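Local coordinates for EGF family domain-containing protein (Toxoplasma gondii, PDB 4Z80), which binds a segment of the rhoptry neck protein RON2L1, an AMA-RON2 pairing that probably serves the moving junction during host-cell invasion, at the interface of chains A and B. Residues are numbered along the deposited sequence; one frame, centred on the assembly and turned at random. Chains: chain A, EGF family domain-containing protein; chain B, Cytoadherence-linked asexual protein.

Contact 1 and contact 2 are neighbouring parts of one groove on chain A that receives the chain B peptide. The centres of their C-alpha atoms lie about 9 Å apart. They share A:Leu158, A:Tyr163 and B:Met23. Contact 1 takes the peptide helix 10-17, and B:Pro34 and B:Ile35 near the peptide's C-terminal end. Contact 2 takes the stretch B:Met23 to B:Ile25, beyond the helix, and B:Ile31. The peptide thus folds back on itself, and both of its arms meet chain A. This is the AMA4-RON2L1 pairing, which probably acts at the moving junction in host-cell invasion.

Contact 1: the interface of chains A and B. Residues chain A 158, 163-164, 167; chain B 11, 14-15, 18, 23, 34-35.
A:Leu158 (phi 63°) and A:Tyr163 lie in loop segments that face the peptide helix 10-17, while A:Val167 belongs to helix 165-172. This part of the AMA4 groove takes the RON2L1 helix and the peptide's C-terminal end. The A:Tyr163 ring reaches into the peptide with CG anti to the backbone N (chi1 174°). Its phenol OH meets B:Ser18 OG tip to tip in a hydrogen bond of 2.7 Å. B:Pro34 CB lies off one face toward the rim, 3.9 Å from CE2. The B:Ala14 methyl lies off the opposite side of the plane, beyond the CD2 rim. A:Leu158 brings its CD1 branch to B:Ala14 CB at 3.7 Å, while CD2 turns toward the backbone of B:Met23. The bent B:Met23 chain carries SD and CE back along the A:Leu158 backbone. B:Ala14 is therefore packed against leucine and tyrosine together. A:Asn164 crosses B:Ile35 at about a right angle, with CB 3.7 Å from CG1. Its amide is fixed from within chain A, since A:Val167 N donates to OD1 at 2.9 Å, nearly along the C=O axis. That leaves ND2 directed at water 2, which lies in plane at the A:Tyr163 ring edge. This water also bonds the carbonyls of B:Ala14 and B:Pro34, so it ties both peptide arms to the asparagine. Water 1 links A:Tyr163 N to the hydroxyl OG of B:Ser11, at 2.9 Å from each.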
ATOM      1  N   LEU A 158      -4.250   1.980 -21.739  1.00 14.78           N
ATOM      2  CA  LEU A 158      -3.623   2.381 -23.011  1.00 16.29           C
ATOM      3  C   LEU A 158      -2.348   1.568 -23.233  1.00 17.51           C
ATOM      4  O   LEU A 158      -1.973   0.754 -22.398  1.00 18.41           O
ATOM      5  CB  LEU A 158      -3.332   3.890 -23.044  1.00 16.55           C
ATOM      6  CG  LEU A 158      -4.545   4.775 -22.747  1.00 15.49           C
ATOM      7  CD1 LEU A 158      -4.168   6.248 -22.740  1.00 16.72           C
ATOM      8  CD2 LEU A 158      -5.671   4.514 -23.732  1.00 18.86           C
ATOM      9  N   TYR A 163       0.894   8.062 -22.376  1.00 16.81           N
ATOM     10  CA  TYR A 163       0.524   7.629 -23.723  1.00 15.67           C
ATOM     11  C   TYR A 163       0.839   8.703 -24.770  1.00 19.07           C
ATOM     12  O   TYR A 163       1.207   8.374 -25.900  1.00 19.82           O
ATOM     13  CB  TYR A 163      -0.957   7.250 -23.809  1.00 16.05           C
ATOM     14  CG  TYR A 163      -1.374   6.950 -25.237  1.00 16.75           C
ATOM     15  CD1 TYR A 163      -1.075   5.727 -25.826  1.00 16.56           C
ATOM     16  CD2 TYR A 163      -2.025   7.906 -26.006  1.00 19.07           C
ATOM     17  CE1 TYR A 163      -1.428   5.457 -27.136  1.00 18.37           C
ATOM     18  CE2 TYR A 163      -2.386   7.643 -27.315  1.00 17.43           C
ATOM     19  CZ  TYR A 163      -2.085   6.422 -27.875  1.00 18.75           C
ATOM     20  OH  TYR A 163      -2.442   6.178 -29.185  1.00 19.14           O
ATOM     21  N   ASN A 164       0.669   9.973 -24.415  1.00 17.65           N
ATOM     22  CA  ASN A 164       1.056  11.060 -25.313  1.00 18.93           C
ATOM     23  C   ASN A 164       1.796  12.148 -24.545  1.00 22.74           C
ATOM     24  O   ASN A 164       1.856  12.115 -23.318  1.00 18.53           O
ATOM     25  CB  ASN A 164      -0.170  11.630 -26.044  1.00 22.14           C
ATOM     26  CG  ASN A 164      -1.149  12.335 -25.120  1.00 19.38           C
ATOM     27  OD1 ASN A 164      -0.760  13.097 -24.240  1.00 18.96           O
ATOM     28  ND2 ASN A 164      -2.438  12.101 -25.342  1.00 18.96           N
ATOM     29  N   VAL A 167      -0.038  14.140 -21.683  1.00 18.28           N
ATOM     30  CA  VAL A 167      -0.095  13.475 -20.383  1.00 19.17           C
ATOM     31  C   VAL A 167       1.154  13.867 -19.598  1.00 17.71           C
ATOM     32  O   VAL A 167       1.070  14.296 -18.445  1.00 17.35           O
ATOM     33  CB  VAL A 167      -0.176  11.929 -20.516  1.00 17.58           C
ATOM     34  CG1 VAL A 167      -0.057  11.245 -19.152  1.00 16.69           C
ATOM     35  CG2 VAL A 167      -1.462  11.502 -21.200  1.00 16.82           C
TER
ATOM     36  N   SER B  11      -5.025  11.415 -19.592  1.00 16.17           N
ATOM     37  CA  SER B  11      -5.131  10.008 -19.961  1.00 15.58           C
ATOM     38  C   SER B  11      -6.573   9.644 -20.326  1.00 14.66           C
ATOM     39  O   SER B  11      -6.804   8.758 -21.152  1.00 17.61           O
ATOM     40  CB  SER B  11      -4.606   9.117 -18.838  1.00 16.67           C
ATOM     41  OG  SER B  11      -3.188   9.143 -18.833  1.00 16.25           O
ATOM     42  N   ALA B  14      -7.015  11.012 -23.813  1.00 15.39           N
ATOM     43  CA  ALA B  14      -6.093  10.414 -24.788  1.00 17.83           C
ATOM     44  C   ALA B  14      -6.771   9.566 -25.883  1.00 18.88           C
ATOM     45  O   ALA B  14      -6.471   9.747 -27.059  1.00 19.24           O
ATOM     46  CB  ALA B  14      -5.033   9.579 -24.068  1.00 17.35           C
ATOM     47  N   PRO B  15      -7.673   8.638 -25.518  1.00 17.06           N
ATOM     48  CA  PRO B  15      -8.276   7.819 -26.584  1.00 16.95           C
ATOM     49  C   PRO B  15      -9.043   8.627 -27.629  1.00 18.94           C
ATOM     50  O   PRO B  15      -9.204   8.169 -28.755  1.00 19.41           O
ATOM     51  CB  PRO B  15      -9.228   6.877 -25.824  1.00 19.15           C
ATOM     52  CG  PRO B  15      -9.276   7.376 -24.422  1.00 19.85           C
ATOM     53  CD  PRO B  15      -8.046   8.164 -24.176  1.00 16.89           C
ATOM     54  N   SER B  18      -6.241   9.946 -30.046  1.00 17.63           N
ATOM     55  CA  SER B  18      -5.402   8.937 -30.664  1.00 18.24           C
ATOM     56  C   SER B  18      -5.792   8.672 -32.107  1.00 18.90           C
ATOM     57  O   SER B  18      -6.965   8.742 -32.466  1.00 19.45           O
ATOM     58  CB  SER B  18      -5.481   7.632 -29.872  1.00 19.12           C
ATOM     59  OG  SER B  18      -4.722   6.604 -30.484  1.00 18.96           O
ATOM     60  N   MET B  23      -7.456   2.056 -27.491  1.00 18.46           N
ATOM     61  CA  MET B  23      -6.314   1.776 -26.624  0.60 19.91           C
ATOM     62  C   MET B  23      -4.973   2.181 -27.232  1.00 19.98           C
ATOM     63  O   MET B  23      -3.960   2.196 -26.531  1.00 19.75           O
ATOM     64  CB  MET B  23      -6.282   0.291 -26.266  0.60 22.24           C
ATOM     65  CG  MET B  23      -7.374  -0.123 -25.291  0.60 27.67           C
ATOM     66  SD  MET B  23      -6.953   0.241 -23.571  0.60 27.92           S
ATOM     67  CE  MET B  23      -5.650  -0.964 -23.299  0.60 31.58           C
ATOM     68  N   PRO B  34      -0.080   9.249 -31.794  1.00 25.02           N
ATOM     69  CA  PRO B  34      -0.776   9.387 -30.511  1.00 22.60           C
ATOM     70  C   PRO B  34      -1.679  10.592 -30.397  1.00 22.74           C
ATOM     71  O   PRO B  34      -2.661  10.510 -29.729  1.00 21.82           O
ATOM     72  CB  PRO B  34       0.337   9.421 -29.488  1.00 29.96           C
ATOM     73  CG  PRO B  34       1.529   9.865 -30.201  1.00 34.58           C
ATOM     74  CD  PRO B  34       1.433   9.226 -31.491  1.00 24.49           C
ATOM     75  N   ILE B  35      -1.346  11.696 -31.054  1.00 21.00           N
ATOM     76  CA  ILE B  35      -2.237  12.851 -31.078  1.00 19.85           C
ATOM     77  C   ILE B  35      -2.549  13.210 -32.524  1.00 23.75           C
ATOM     78  O   ILE B  35      -1.792  13.927 -33.182  1.00 25.22           O
ATOM     79  CB  ILE B  35      -1.630  14.055 -30.336  1.00 21.27           C
ATOM     80  CG1 ILE B  35      -1.344  13.667 -28.878  1.00 25.46           C
ATOM     81  CG2 ILE B  35      -2.578  15.251 -30.396  1.00 23.52           C
ATOM     82  CD1 ILE B  35      -0.689  14.767 -28.045  1.00 28.19           C
TER
HETATM   83  O   HOH W   1      -1.073   7.750 -20.278  1.00 16.35           O
HETATM   84  O   HOH W   2      -3.881  10.676 -27.352  1.00 18.66           O

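Contact 2: the interface of chains A and B. Residues chain A 158-159, 163, 195, 197, 206, 229; chain B 23-25, 31.
B:Ile25 fills an apolar pocket of chain A with its CD1 tip. That methyl sits above the plane of the A:Tyr206 ring, off one face at the CD2-CE2 rim, 3.4 Å from CD2, and the two side chains cross at about a right angle. A:Leu195 CD1 touches the same methyl at 3.7 Å. A:Thr159 comes in with its methyl CG2, 3.7 Å from B:Ile25 CG1. A:Val229 adds looser contacts through CG2. B:Ile25 has CG1 anti to its carbonyl carbon (chi1 -58°), and its extended chain (chi2 175°) carries CD1 to the pocket wall. Beside it, A:Thr197 and B:Ile31 meet methyl to methyl, CG2 to CG2 at 3.5 Å. B:Gly24 CA lies 3.5 Å from the phenol OH of A:Tyr163.

Direct polar contact is slight. A:Thr159 N gives a weak, bent hydrogen bond to B:Met23 O. Water does more of the bridging. Water 3 bonds A:Val229 O at 2.8 Å and also takes B:Met23 N, B:Ile25 N and B:Ile25 O. Water 4 joins A:Val229 N to B:Ile25 O, which lies 2.7 Å from it. The backbone of B:Ile25 is thus held through water to both polar groups of one chain A residue.

Further out, A:Leu195 CD1 lies over the same face of the A:Tyr206 ring, offset toward the rim, beside the isoleucine methyl. A:Thr159 OG1 sits in plane at the A:Tyr163 ring edge. In the fold, A:Leu195 opens the short strand 195-196. A:Thr159 lies just before strand 160-161, A:Tyr206 just before strand 207-208, and A:Val229 in a loop.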
ATOM      1  N   LEU A 158      -4.250   1.980 -21.739  1.00 14.78           N
ATOM      2  CA  LEU A 158      -3.623   2.381 -23.011  1.00 16.29           C
ATOM      3  C   LEU A 158      -2.348   1.568 -23.233  1.00 17.51           C
ATOM      4  O   LEU A 158      -1.973   0.754 -22.398  1.00 18.41           O
ATOM      5  CB  LEU A 158      -3.332   3.890 -23.044  1.00 16.55           C
ATOM      6  CG  LEU A 158      -4.545   4.775 -22.747  1.00 15.49           C
ATOM      7  CD1 LEU A 158      -4.168   6.248 -22.740  1.00 16.72           C
ATOM      8  CD2 LEU A 158      -5.671   4.514 -23.732  1.00 18.86           C
ATOM      9  N   THR A 159      -1.686   1.751 -24.371  1.00 15.98           N
ATOM     10  CA  THR A 159      -0.524   0.908 -24.661  1.00 14.32           C
ATOM     11  C   THR A 159       0.644   1.188 -23.722  1.00 14.22           C
ATOM     12  O   THR A 159       1.440   0.295 -23.433  1.00 14.55           O
ATOM     13  CB  THR A 159      -0.032   1.075 -26.122  1.00 16.49           C
ATOM     14  OG1 THR A 159       0.201   2.459 -26.408  1.00 19.66           O
ATOM     15  CG2 THR A 159      -1.053   0.520 -27.091  1.00 16.84           C
ATOM     16  N   TYR A 163       0.894   8.062 -22.376  1.00 16.81           N
ATOM     17  CA  TYR A 163       0.524   7.629 -23.723  1.00 15.67           C
ATOM     18  C   TYR A 163       0.839   8.703 -24.770  1.00 19.07           C
ATOM     19  O   TYR A 163       1.207   8.374 -25.900  1.00 19.82           O
ATOM     20  CB  TYR A 163      -0.957   7.250 -23.809  1.00 16.05           C
ATOM     21  CG  TYR A 163      -1.374   6.950 -25.237  1.00 16.75           C
ATOM     22  CD1 TYR A 163      -1.075   5.727 -25.826  1.00 16.56           C
ATOM     23  CD2 TYR A 163      -2.025   7.906 -26.006  1.00 19.07           C
ATOM     24  CE1 TYR A 163      -1.428   5.457 -27.136  1.00 18.37           C
ATOM     25  CE2 TYR A 163      -2.386   7.643 -27.315  1.00 17.43           C
ATOM     26  CZ  TYR A 163      -2.085   6.422 -27.875  1.00 18.75           C
ATOM     27  OH  TYR A 163      -2.442   6.178 -29.185  1.00 19.14           O
ATOM     28  N   LEU A 195       1.120  -2.571 -23.258  1.00 18.73           N
ATOM     29  CA  LEU A 195       1.210  -3.330 -24.501  1.00 19.03           C
ATOM     30  C   LEU A 195       2.424  -2.813 -25.256  1.00 20.44           C
ATOM     31  O   LEU A 195       2.388  -1.730 -25.832  1.00 22.16           O
ATOM     32  CB  LEU A 195      -0.067  -3.186 -25.327  1.00 19.49           C
ATOM     33  CG  LEU A 195      -1.356  -3.351 -24.522  1.00 19.25           C
ATOM     34  CD1 LEU A 195      -2.576  -3.210 -25.421  1.00 23.80           C
ATOM     35  CD2 LEU A 195      -1.373  -4.684 -23.780  1.00 18.29           C
ATOM     36  N   THR A 197       4.553  -2.463 -28.092  1.00 28.09           N
ATOM     37  CA  THR A 197       4.419  -2.631 -29.531  1.00 30.56           C
ATOM     38  C   THR A 197       5.782  -2.740 -30.210  1.00 39.58           C
ATOM     39  O   THR A 197       5.866  -3.040 -31.403  1.00 39.29           O
ATOM     40  CB  THR A 197       3.623  -1.465 -30.135  1.00 31.18           C
ATOM     41  OG1 THR A 197       4.271  -0.228 -29.813  1.00 30.37           O
ATOM     42  CG2 THR A 197       2.202  -1.454 -29.570  1.00 32.53           C
ATOM     43  N   TYR A 206       2.136  -7.094 -30.371  1.00 30.16           N
ATOM     44  CA  TYR A 206       2.719  -6.539 -29.155  1.00 31.54           C
ATOM     45  C   TYR A 206       2.960  -7.640 -28.138  1.00 22.48           C
ATOM     46  O   TYR A 206       2.437  -8.746 -28.275  1.00 26.36           O
ATOM     47  CB  TYR A 206       1.804  -5.471 -28.547  1.00 28.68           C
ATOM     48  CG  TYR A 206       0.413  -5.978 -28.247  1.00 30.88           C
ATOM     49  CD1 TYR A 206       0.120  -6.595 -27.038  1.00 25.68           C
ATOM     50  CD2 TYR A 206      -0.606  -5.854 -29.181  1.00 25.79           C
ATOM     51  CE1 TYR A 206      -1.149  -7.067 -26.764  1.00 29.10           C
ATOM     52  CE2 TYR A 206      -1.879  -6.320 -28.919  1.00 31.19           C
ATOM     53  CZ  TYR A 206      -2.147  -6.926 -27.706  1.00 26.72           C
ATOM     54  OH  TYR A 206      -3.414  -7.391 -27.443  1.00 29.54           O
ATOM     55  N   VAL A 229      -8.346  -4.016 -30.495  1.00 19.45           N
ATOM     56  CA  VAL A 229      -7.944  -4.047 -29.086  1.00 18.09           C
ATOM     57  C   VAL A 229      -8.676  -3.011 -28.241  1.00 18.85           C
ATOM     58  O   VAL A 229      -8.612  -1.809 -28.503  1.00 16.70           O
ATOM     59  CB  VAL A 229      -6.424  -3.829 -28.941  1.00 18.83           C
ATOM     60  CG1 VAL A 229      -6.007  -3.827 -27.480  1.00 20.45           C
ATOM     61  CG2 VAL A 229      -5.668  -4.907 -29.686  1.00 23.50           C
TER
ATOM     62  N   MET B  23      -7.456   2.056 -27.491  1.00 18.46           N
ATOM     63  CA  MET B  23      -6.314   1.776 -26.624  0.60 19.91           C
ATOM     64  C   MET B  23      -4.973   2.181 -27.232  1.00 19.98           C
ATOM     65  O   MET B  23      -3.960   2.196 -26.531  1.00 19.75           O
ATOM     66  CB  MET B  23      -6.282   0.291 -26.266  0.60 22.24           C
ATOM     67  CG  MET B  23      -7.374  -0.123 -25.291  0.60 27.67           C
ATOM     68  SD  MET B  23      -6.953   0.241 -23.571  0.60 27.92           S
ATOM     69  CE  MET B  23      -5.650  -0.964 -23.299  0.60 31.58           C
ATOM     70  N   GLY B  24      -4.967   2.499 -28.524  1.00 19.51           N
ATOM     71  CA  GLY B  24      -3.750   2.923 -29.201  1.00 22.69           C
ATOM     72  C   GLY B  24      -3.194   1.907 -30.190  1.00 22.06           C
ATOM     73  O   GLY B  24      -2.096   2.088 -30.714  1.00 24.26           O
ATOM     74  N   ILE B  25      -3.950   0.841 -30.441  1.00 23.87           N
ATOM     75  CA  ILE B  25      -3.614  -0.143 -31.475  1.00 23.55           C
ATOM     76  C   ILE B  25      -4.714  -0.148 -32.532  1.00 26.57           C
ATOM     77  O   ILE B  25      -5.879  -0.388 -32.221  1.00 26.33           O
ATOM     78  CB  ILE B  25      -3.443  -1.564 -30.885  1.00 22.05           C
ATOM     79  CG1 ILE B  25      -2.349  -1.562 -29.813  1.00 25.17           C
ATOM     80  CG2 ILE B  25      -3.099  -2.568 -31.984  1.00 25.76           C
ATOM     81  CD1 ILE B  25      -2.182  -2.874 -29.102  1.00 35.43           C
ATOM     82  N   ILE B  31       0.200   1.192 -34.828  1.00 43.01           N
ATOM     83  CA  ILE B  31      -0.087   2.148 -33.753  1.00 37.37           C
ATOM     84  C   ILE B  31      -0.266   3.563 -34.173  1.00 38.52           C
ATOM     85  O   ILE B  31       0.014   3.941 -35.262  1.00 41.51           O
ATOM     86  CB  ILE B  31       1.026   2.236 -32.691  1.00 31.78           C
ATOM     87  CG1 ILE B  31       2.324   2.585 -33.336  1.00 33.63           C
ATOM     88  CG2 ILE B  31       1.166   0.978 -31.924  1.00 34.76           C
ATOM     89  CD1 ILE B  31       3.224   3.414 -32.464  1.00 40.20           C
TER
HETATM   90  O   HOH W   3      -6.915   0.086 -29.640  1.00 17.93           O
HETATM   91  O   HOH W   4      -6.649  -2.987 -32.680  1.00 29.84           O